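PDB 5ZI1: insecticidal crystal protein Cry7Cal from Bacillus thuringiensis, which acts as an insecticidal toxin against the locust Locusta migratoria manilensis, probably by binding receptors and, as in other delta endotoxins, forming membrane pores. Local coordinates for residues 583-587 with 588-592; 69-72 with 73-77; 497-501 with 502-506. One frame throughout, in Å; residues are numbered along the deposited sequence.

Interaction 1: 583-587 with 588-592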
ATOM      1  N   ALA A 583     -18.077  21.528  20.967  1.00 57.48           N
ATOM      2  CA  ALA A 583     -18.745  21.846  22.229  1.00 57.19           C
ATOM      3  C   ALA A 583     -19.106  20.609  23.031  1.00 57.47           C
ATOM      4  O   ALA A 583     -19.094  20.649  24.265  1.00 59.92           O
ATOM      5  CB  ALA A 583     -20.009  22.657  21.966  1.00 56.05           C
ATOM      6  N   ASN A 584     -19.435  19.507  22.359  1.00 60.69           N
ATOM      7  CA  ASN A 584     -19.867  18.292  23.035  1.00 58.21           C
ATOM      8  C   ASN A 584     -18.833  17.178  22.927  1.00 57.79           C
ATOM      9  O   ASN A 584     -19.152  16.004  23.147  1.00 55.28           O
ATOM     10  CB  ASN A 584     -21.210  17.840  22.468  1.00 58.83           C
ATOM     11  CG  ASN A 584     -22.237  18.954  22.466  1.00 60.58           C
ATOM     12  OD1 ASN A 584     -22.364  19.705  21.490  1.00 56.96           O
ATOM     13  ND2 ASN A 584     -22.976  19.072  23.566  1.00 60.35           N
ATOM     14  N   THR A 585     -17.599  17.523  22.597  1.00 59.27           N
ATOM     15  CA  THR A 585     -16.522  16.555  22.468  1.00 56.03           C
ATOM     16  C   THR A 585     -15.511  16.799  23.578  1.00 52.96           C
ATOM     17  O   THR A 585     -15.180  17.949  23.886  1.00 57.02           O
ATOM     18  CB  THR A 585     -15.863  16.659  21.081  1.00 57.88           C
ATOM     19  OG1 THR A 585     -16.817  16.298  20.075  1.00 55.51           O
ATOM     20  CG2 THR A 585     -14.641  15.738  20.960  1.00 53.87           C
ATOM     21  N   SER A 586     -15.035  15.720  24.188  1.00 50.37           N
ATOM     22  CA  SER A 586     -14.063  15.840  25.263  1.00 58.46           C
ATOM     23  C   SER A 586     -12.741  16.402  24.732  1.00 60.04           C
ATOM     24  O   SER A 586     -12.568  16.655  23.538  1.00 58.68           O
ATOM     25  CB  SER A 586     -13.837  14.487  25.928  1.00 58.24           C
ATOM     26  OG  SER A 586     -13.284  13.560  24.999  1.00 60.88           O
ATOM     27  N   ASN A 587     -11.794  16.608  25.647  1.00 59.08           N
ATOM     28  CA  ASN A 587     -10.469  17.110  25.297  1.00 62.62           C
ATOM     29  C   ASN A 587      -9.596  15.906  24.954  1.00 60.41           C
ATOM     30  O   ASN A 587      -8.797  15.425  25.754  1.00 64.05           O
ATOM     31  CB  ASN A 587      -9.893  17.932  26.442  1.00 64.68           C
ATOM     32  CG  ASN A 587      -8.568  18.561  26.097  1.00 67.36           C
ATOM     33  OD1 ASN A 587      -8.066  18.405  24.986  1.00 72.98           O
ATOM     34  ND2 ASN A 587      -7.990  19.279  27.052  1.00 69.89           N
ATOM     35  N   CYS A 588      -9.767  15.405  23.734  1.00 55.31           N
ATOM     36  CA  CYS A 588      -9.200  14.126  23.348  1.00 57.59           C
ATOM     37  C   CYS A 588      -8.566  14.234  21.964  1.00 58.41           C
ATOM     38  O   CYS A 588      -8.521  15.306  21.352  1.00 54.08           O
ATOM     39  CB  CYS A 588     -10.271  13.035  23.353  1.00 50.49           C
ATOM     40  SG  CYS A 588     -11.561  13.316  22.128  1.00 57.57           S
ATOM     41  N   THR A 589      -8.081  13.093  21.481  1.00 54.32           N
ATOM     42  CA  THR A 589      -7.538  12.928  20.143  1.00 55.35           C
ATOM     43  C   THR A 589      -8.407  11.918  19.410  1.00 52.90           C
ATOM     44  O   THR A 589      -8.828  10.911  19.994  1.00 55.29           O
ATOM     45  CB  THR A 589      -6.053  12.472  20.203  1.00 56.79           C
ATOM     46  OG1 THR A 589      -5.250  13.558  20.669  1.00 59.54           O
ATOM     47  CG2 THR A 589      -5.515  12.050  18.838  1.00 48.66           C
ATOM     48  N   ILE A 590      -8.709  12.221  18.146  1.00 49.76           N
ATOM     49  CA  ILE A 590      -9.526  11.381  17.277  1.00 49.62           C
ATOM     50  C   ILE A 590      -8.716  11.063  16.031  1.00 56.82           C
ATOM     51  O   ILE A 590      -8.074  11.947  15.450  1.00 57.59           O
ATOM     52  CB  ILE A 590     -10.855  12.068  16.886  1.00 52.86           C
ATOM     53  CG1 ILE A 590     -11.702  12.378  18.119  1.00 49.48           C
ATOM     54  CG2 ILE A 590     -11.646  11.219  15.915  1.00 49.90           C
ATOM     55  CD1 ILE A 590     -11.746  13.836  18.425  1.00 51.61           C
ATOM     56  N   TYR A 591      -8.745   9.801  15.619  1.00 54.61           N
ATOM     57  CA  TYR A 591      -8.098   9.367  14.395  1.00 50.38           C
ATOM     58  C   TYR A 591      -9.170   8.890  13.433  1.00 49.64           C
ATOM     59  O   TYR A 591     -10.058   8.128  13.824  1.00 51.95           O
ATOM     60  CB  TYR A 591      -7.092   8.248  14.666  1.00 51.82           C
ATOM     61  CG  TYR A 591      -6.051   8.609  15.684  1.00 53.95           C
ATOM     62  CD1 TYR A 591      -6.261   8.351  17.040  1.00 48.95           C
ATOM     63  CD2 TYR A 591      -4.849   9.210  15.298  1.00 53.56           C
ATOM     64  CE1 TYR A 591      -5.316   8.683  17.980  1.00 46.53           C
ATOM     65  CE2 TYR A 591      -3.883   9.535  16.235  1.00 50.65           C
ATOM     66  CZ  TYR A 591      -4.118   9.267  17.570  1.00 56.71           C
ATOM     67  OH  TYR A 591      -3.163   9.602  18.507  1.00 57.20           O
ATOM     68  N   ILE A 592      -9.101   9.355  12.191  1.00 44.85           N
ATOM     69  CA  ILE A 592     -10.040   8.969  11.151  1.00 44.39           C
ATOM     70  C   ILE A 592      -9.253   8.169  10.129  1.00 49.20           C
ATOM     71  O   ILE A 592      -8.292   8.675   9.540  1.00 49.94           O
ATOM     72  CB  ILE A 592     -10.712  10.183  10.492  1.00 46.39           C
ATOM     73  CG1 ILE A 592     -11.338  11.114  11.535  1.00 49.45           C
ATOM     74  CG2 ILE A 592     -11.724   9.732   9.429  1.00 40.12           C
ATOM     75  CD1 ILE A 592     -12.548  10.544  12.256  1.00 50.77           C
TER
HETATM   76  O   HOH W   1      -8.420  17.625  22.287  1.00 58.32           O
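S586 and C588 flank a one-residue bend and hold their polar tips close together: OG of S586 lies 3.4 Å from SG of C588. Each side chain has swung into the position between its own backbone N and carbonyl carbon (chi1 63° for S586, 64° for C588), which brings OG and SG together on one flank of the chain. The serine hydroxyl has a hydrogen bond with the carbonyl of D533. T585 adds a methyl group to the sulfur's surroundings. With CG2 trans to its main-chain N, that methyl sits 4.1 Å from SG of C588 and 4.3 Å from CD1 of I590, while OG1 turns to the backbone of I581 and V535.

The bend itself is an inverse gamma turn centred on N587, closed by a weak bond from N of C588 to O of S586 (3.1 Å, only 121° at the hydrogen). The N587 side chain leaves on a different course. Its amide is turned so that OD1 folds back over CA, where it takes a hydrogen from water 1 at 2.8 Å. The same water donates to O of C588, at a rather short distance, and so joins the N587 amide to the next residue's carbonyl. A second donor, ND2 of N502, also reaches OD1.

Beyond C588 the chain becomes strand 589-599 of the C-terminal beta-sandwich of the toxin core, domain III of the three-domain toxins. The bond that closes the turn is weak; those of S586 OG to D533 and of T585 OG1 to I581 and V535 are the better-formed ones around it. C588 is buried, its SG set beside the T585 methyl and the S586 hydroxyl, a surrounding that is part apolar and part polar.

Interaction 2: 69-72 with 73-77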
ATOM      1  N   GLN A  69      19.775 -11.574   7.495  1.00 58.48           N
ATOM      2  CA  GLN A  69      19.744 -12.633   8.496  1.00 59.72           C
ATOM      3  C   GLN A  69      19.241 -13.896   7.826  1.00 59.37           C
ATOM      4  O   GLN A  69      18.140 -13.909   7.266  1.00 60.88           O
ATOM      5  CB  GLN A  69      18.854 -12.272   9.691  1.00 58.74           C
ATOM      6  CG  GLN A  69      19.089 -13.183  10.893  1.00 62.75           C
ATOM      7  CD  GLN A  69      17.803 -13.700  11.523  1.00 67.37           C
ATOM      8  OE1 GLN A  69      16.947 -12.925  11.966  1.00 70.14           O
ATOM      9  NE2 GLN A  69      17.666 -15.018  11.577  1.00 66.96           N
ATOM     10  N   GLU A  70      20.036 -14.951   7.881  1.00 59.87           N
ATOM     11  CA  GLU A  70      19.621 -16.201   7.267  1.00 64.33           C
ATOM     12  C   GLU A  70      18.738 -16.977   8.241  1.00 59.07           C
ATOM     13  O   GLU A  70      18.684 -16.684   9.430  1.00 57.57           O
ATOM     14  CB  GLU A  70      20.843 -17.032   6.847  1.00 63.69           C
ATOM     15  CG  GLU A  70      20.655 -17.852   5.554  1.00 68.60           C
ATOM     16  CD  GLU A  70      20.784 -17.010   4.275  1.00 77.15           C
ATOM     17  OE1 GLU A  70      20.132 -17.354   3.251  1.00 73.57           O
ATOM     18  OE2 GLU A  70      21.535 -16.004   4.296  1.00 75.83           O
ATOM     19  N   ILE A  71      18.019 -17.955   7.706  1.00 59.52           N
ATOM     20  CA  ILE A  71      17.224 -18.887   8.487  1.00 56.86           C
ATOM     21  C   ILE A  71      17.948 -20.229   8.506  1.00 57.67           C
ATOM     22  O   ILE A  71      18.489 -20.666   7.483  1.00 62.78           O
ATOM     23  CB  ILE A  71      15.803 -19.027   7.900  1.00 57.96           C
ATOM     24  CG1 ILE A  71      15.182 -17.649   7.662  1.00 58.85           C
ATOM     25  CG2 ILE A  71      14.907 -19.835   8.829  1.00 52.11           C
ATOM     26  CD1 ILE A  71      13.898 -17.678   6.859  1.00 53.59           C
ATOM     27  N   THR A  72      17.972 -20.873   9.673  1.00 61.18           N
ATOM     28  CA  THR A  72      18.586 -22.190   9.791  1.00 62.28           C
ATOM     29  C   THR A  72      17.749 -23.233   9.061  1.00 64.35           C
ATOM     30  O   THR A  72      16.513 -23.172   9.058  1.00 61.79           O
ATOM     31  CB  THR A  72      18.749 -22.586  11.263  1.00 60.25           C
ATOM     32  OG1 THR A  72      17.477 -22.549  11.937  1.00 57.16           O
ATOM     33  CG2 THR A  72      19.727 -21.653  11.947  1.00 55.65           C
ATOM     34  N   GLU A  73      18.430 -24.195   8.428  1.00 65.21           N
ATOM     35  CA  GLU A  73      17.715 -25.192   7.637  1.00 68.20           C
ATOM     36  C   GLU A  73      16.677 -25.946   8.466  1.00 62.37           C
ATOM     37  O   GLU A  73      15.671 -26.402   7.917  1.00 63.07           O
ATOM     38  CB  GLU A  73      18.713 -26.155   6.982  1.00 64.15           C
ATOM     39  CG  GLU A  73      18.873 -27.502   7.681  1.00 80.51           C
ATOM     40  CD  GLU A  73      19.889 -28.416   6.992  1.00 93.95           C
ATOM     41  OE1 GLU A  73      20.255 -29.460   7.583  1.00 92.78           O
ATOM     42  OE2 GLU A  73      20.332 -28.098   5.860  1.00 96.01           O
ATOM     43  N   ALA A  74      16.869 -26.059   9.782  1.00 56.39           N
ATOM     44  CA  ALA A  74      15.876 -26.762  10.587  1.00 61.28           C
ATOM     45  C   ALA A  74      14.548 -26.017  10.587  1.00 62.58           C
ATOM     46  O   ALA A  74      13.477 -26.635  10.586  1.00 62.91           O
ATOM     47  CB  ALA A  74      16.378 -26.948  12.017  1.00 59.16           C
ATOM     48  N   VAL A  75      14.603 -24.685  10.578  1.00 59.42           N
ATOM     49  CA  VAL A  75      13.395 -23.875  10.639  1.00 58.98           C
ATOM     50  C   VAL A  75      12.790 -23.702   9.252  1.00 57.88           C
ATOM     51  O   VAL A  75      11.564 -23.776   9.091  1.00 57.00           O
ATOM     52  CB  VAL A  75      13.709 -22.526  11.308  1.00 55.98           C
ATOM     53  CG1 VAL A  75      12.691 -21.491  10.915  1.00 57.84           C
ATOM     54  CG2 VAL A  75      13.732 -22.693  12.812  1.00 62.74           C
ATOM     55  N   VAL A  76      13.630 -23.476   8.232  1.00 56.59           N
ATOM     56  CA  VAL A  76      13.135 -23.446   6.854  1.00 55.28           C
ATOM     57  C   VAL A  76      12.375 -24.726   6.543  1.00 56.65           C
ATOM     58  O   VAL A  76      11.214 -24.702   6.110  1.00 56.25           O
ATOM     59  CB  VAL A  76      14.296 -23.246   5.864  1.00 54.02           C
ATOM     60  CG1 VAL A  76      13.846 -23.558   4.438  1.00 53.39           C
ATOM     61  CG2 VAL A  76      14.821 -21.845   5.940  1.00 55.32           C
ATOM     62  N   SER A  77      13.027 -25.866   6.776  1.00 56.21           N
ATOM     63  CA  SER A  77      12.457 -27.155   6.414  1.00 57.53           C
ATOM     64  C   SER A  77      11.142 -27.410   7.138  1.00 56.42           C
ATOM     65  O   SER A  77      10.234 -28.035   6.577  1.00 56.61           O
ATOM     66  CB  SER A  77      13.480 -28.260   6.710  1.00 57.41           C
ATOM     67  OG  SER A  77      12.855 -29.480   7.069  1.00 64.50           O
TER
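O of T72 is gripped by two backbone N-H groups from the first turn of the helix that follows. The straighter bond comes from V76 N, 3.0 Å away with 171° at the hydrogen and lying nearly in line with the carbonyl. V75 N is as near, at 2.9 Å, but approaches from above the carbonyl plane and is bent to 134°. The first is the i to i+4 bond of an alpha helix, the second an i to i+3 bond of the kind common at helix starts. Before the turn, Q69 folds its amide back so that NE2 donates to O of E70 at 2.9 Å, while N of I71 gives its hydrogen to E64 OE1 in the preceding helix. The other oxygen of E64 lies close to OE1 of E70, and these like charges may favour uptake of a proton by one of the two.

T72 occupies the N-cap position of helix 73-101, part of the helical N-terminal domain, which in three-domain Cry toxins is the pore-forming bundle. Its hydroxyl does no capping: OG1 stands 3.8 Å from V75 CB, against the valine's carbon side.

The residue before the cap and the fourth residue of the helix, I71 and V76, form a hydrophobic staple. CG1 of I71 lies beside the backbone N (chi1 -50°), leaving CG2 trans to it; that methyl is sent forward to CG2 of V76 at 3.5 Å, and the two side chains cross roughly at right angles. The same I71 methyl also presses on CG1 of V75, 3.5 Å away and tighter than ordinary van der Waals contact. Further out, V75 touches S133 and T72 touches F136, both in the loop that passes alongside.

Interaction 3: 497-501 with 502-506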
ATOM      1  N   LEU A 497      -5.953  10.533   9.408  1.00 47.58           N
ATOM      2  CA  LEU A 497      -6.109  11.851  10.008  1.00 46.50           C
ATOM      3  C   LEU A 497      -6.008  11.772  11.526  1.00 53.20           C
ATOM      4  O   LEU A 497      -6.572  10.867  12.151  1.00 51.78           O
ATOM      5  CB  LEU A 497      -7.455  12.475   9.631  1.00 52.13           C
ATOM      6  CG  LEU A 497      -7.688  12.850   8.163  1.00 54.16           C
ATOM      7  CD1 LEU A 497      -8.614  14.047   8.047  1.00 44.61           C
ATOM      8  CD2 LEU A 497      -6.382  13.118   7.459  1.00 49.39           C
ATOM      9  N   LYS A 498      -5.310  12.746  12.116  1.00 50.63           N
ATOM     10  CA  LYS A 498      -5.216  12.896  13.563  1.00 53.08           C
ATOM     11  C   LYS A 498      -5.815  14.238  13.961  1.00 56.81           C
ATOM     12  O   LYS A 498      -5.244  15.292  13.663  1.00 56.43           O
ATOM     13  CB  LYS A 498      -3.770  12.799  14.027  1.00 56.80           C
ATOM     14  CG  LYS A 498      -3.616  12.863  15.527  1.00 54.66           C
ATOM     15  CD  LYS A 498      -2.154  12.734  15.900  1.00 63.77           C
ATOM     16  CE  LYS A 498      -1.547  14.085  16.240  1.00 67.63           C
ATOM     17  NZ  LYS A 498      -1.364  14.237  17.725  1.00 66.19           N
ATOM     18  N   ILE A 499      -6.949  14.201  14.654  1.00 49.44           N
ATOM     19  CA  ILE A 499      -7.648  15.404  15.089  1.00 50.49           C
ATOM     20  C   ILE A 499      -7.445  15.575  16.590  1.00 53.56           C
ATOM     21  O   ILE A 499      -7.711  14.651  17.369  1.00 53.01           O
ATOM     22  CB  ILE A 499      -9.147  15.331  14.748  1.00 59.58           C
ATOM     23  CG1 ILE A 499      -9.339  14.864  13.307  1.00 55.21           C
ATOM     24  CG2 ILE A 499      -9.827  16.687  14.958  1.00 53.22           C
ATOM     25  CD1 ILE A 499     -10.702  14.272  13.069  1.00 57.53           C
ATOM     26  N   VAL A 500      -6.976  16.755  16.992  1.00 51.56           N
ATOM     27  CA  VAL A 500      -6.899  17.158  18.393  1.00 59.29           C
ATOM     28  C   VAL A 500      -7.920  18.274  18.611  1.00 65.27           C
ATOM     29  O   VAL A 500      -7.792  19.360  18.030  1.00 65.93           O
ATOM     30  CB  VAL A 500      -5.484  17.613  18.775  1.00 59.94           C
ATOM     31  CG1 VAL A 500      -5.425  17.913  20.246  1.00 54.60           C
ATOM     32  CG2 VAL A 500      -4.445  16.542  18.391  1.00 54.72           C
ATOM     33  N   ASN A 501      -8.923  18.015  19.465  1.00 61.37           N
ATOM     34  CA  ASN A 501     -10.141  18.830  19.472  1.00 63.72           C
ATOM     35  C   ASN A 501      -9.865  20.242  19.974  1.00 69.05           C
ATOM     36  O   ASN A 501     -10.290  21.221  19.349  1.00 68.51           O
ATOM     37  CB  ASN A 501     -11.227  18.138  20.313  1.00 62.56           C
ATOM     38  CG  ASN A 501     -12.455  19.023  20.582  1.00 66.72           C
ATOM     39  OD1 ASN A 501     -12.706  20.004  19.876  1.00 72.69           O
ATOM     40  ND2 ASN A 501     -13.246  18.645  21.591  1.00 60.59           N
ATOM     41  N   ASN A 502      -9.132  20.377  21.085  1.00 70.11           N
ATOM     42  CA  ASN A 502      -8.845  21.716  21.588  1.00 71.66           C
ATOM     43  C   ASN A 502      -8.059  22.568  20.593  1.00 70.81           C
ATOM     44  O   ASN A 502      -7.977  23.788  20.782  1.00 78.98           O
ATOM     45  CB  ASN A 502      -8.098  21.665  22.939  1.00 70.30           C
ATOM     46  CG  ASN A 502      -6.633  21.209  22.821  1.00 79.88           C
ATOM     47  OD1 ASN A 502      -5.782  21.898  22.231  1.00 79.44           O
ATOM     48  ND2 ASN A 502      -6.322  20.064  23.440  1.00 79.06           N
ATOM     49  N   ASN A 503      -7.484  21.974  19.546  1.00 68.88           N
ATOM     50  CA  ASN A 503      -6.770  22.744  18.538  1.00 66.75           C
ATOM     51  C   ASN A 503      -7.577  22.961  17.265  1.00 66.27           C
ATOM     52  O   ASN A 503      -7.106  23.671  16.366  1.00 68.07           O
ATOM     53  CB  ASN A 503      -5.444  22.066  18.188  1.00 66.76           C
ATOM     54  CG  ASN A 503      -4.414  22.216  19.278  1.00 69.62           C
ATOM     55  OD1 ASN A 503      -4.425  23.196  20.025  1.00 78.39           O
ATOM     56  ND2 ASN A 503      -3.518  21.242  19.384  1.00 63.02           N
ATOM     57  N   LEU A 504      -8.766  22.376  17.163  1.00 66.62           N
ATOM     58  CA  LEU A 504      -9.658  22.664  16.050  1.00 65.86           C
ATOM     59  C   LEU A 504     -10.090  24.126  16.087  1.00 67.91           C
ATOM     60  O   LEU A 504     -10.636  24.574  17.105  1.00 69.55           O
ATOM     61  CB  LEU A 504     -10.890  21.772  16.098  1.00 64.13           C
ATOM     62  CG  LEU A 504     -10.879  20.489  15.274  1.00 63.09           C
ATOM     63  CD1 LEU A 504     -12.261  19.848  15.308  1.00 61.46           C
ATOM     64  CD2 LEU A 504     -10.449  20.760  13.849  1.00 61.63           C
ATOM     65  N   PRO A 505      -9.863  24.899  15.028  1.00 64.44           N
ATOM     66  CA  PRO A 505     -10.468  26.236  14.973  1.00 64.04           C
ATOM     67  C   PRO A 505     -11.979  26.181  15.014  1.00 66.25           C
ATOM     68  O   PRO A 505     -12.616  26.987  15.700  1.00 72.19           O
ATOM     69  CB  PRO A 505      -9.963  26.800  13.633  1.00 67.61           C
ATOM     70  CG  PRO A 505      -8.778  25.975  13.270  1.00 68.89           C
ATOM     71  CD  PRO A 505      -9.037  24.610  13.846  1.00 69.86           C
ATOM     72  N   SER A 506     -12.573  25.243  14.287  1.00 65.63           N
ATOM     73  CA  SER A 506     -14.016  25.109  14.218  1.00 63.18           C
ATOM     74  C   SER A 506     -14.341  23.620  14.147  1.00 63.86           C
ATOM     75  O   SER A 506     -13.466  22.760  14.299  1.00 64.83           O
ATOM     76  CB  SER A 506     -14.583  25.899  13.026  1.00 61.99           C
ATOM     77  OG  SER A 506     -14.399  25.201  11.808  1.00 57.81           O
TER
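Two backbone hydrogen bonds, each spanning three residues, roll the chain up where the strand stops: N of N503 donates to O of V500 at 3.0 Å, and N of L504 to O of N501 at 2.9 Å. Both donors stand well above the plane of the carbonyl they reach, the second by 59°, and both bonds are moderately bent. This is the tight winding of a 3-10 turn. CB of L504 lies 3.4 Å from O of N501, against the same carbonyl that its own N bonds to.

Among the apolar contacts, I499 and L504 reach over the winding to each other. I499 has CG1 beside the main-chain N (chi1 -47°) and CG2 trans to it, and CG2 meets CG and CD1 of L504, both at 4.0 Å, with the two side chains oblique to one another. V500 packs on the turn too, lying alongside N502 and pointing the same way. Its CG1 rests 4.0 Å from ND2 of N502, whose polar partner is N587.

The remaining polar group of note is the buried amide of N501. With CG trans to the backbone N (chi1 170°), its ND2 hydrogen-bonds to O of S586 in the neighbouring loop. ND2 is thus satisfied, while OD1 is buried with no partner in the model, which probably carries some desolvation cost.

The arrangement is a pair of overlapping beta turns at the end of strand 496-500, turning the chain toward strand 508-513 as it passes from one sheet to the other in the beta-sandwich of domain III.

From the N terminus, interaction 2 comes first: it closes the short loop between helices 54-67 and 73-101 in the helical domain. Interaction 3 follows far along the chain, turning strand 496-500 toward strand 508-513, and interaction 1 comes last, leading from strand 575-580 into strand 589-599. The three lie in series, neither nested nor crossed. Interactions 1 and 3 nevertheless meet in space, their centres about 7 Å apart, because strands 496-500 and 589-599 are antiparallel neighbours in one sheet; together they tie two loops at the same end of the sandwich. Interaction 2 stands alone, its nearest atoms about 31 Å from interaction 1.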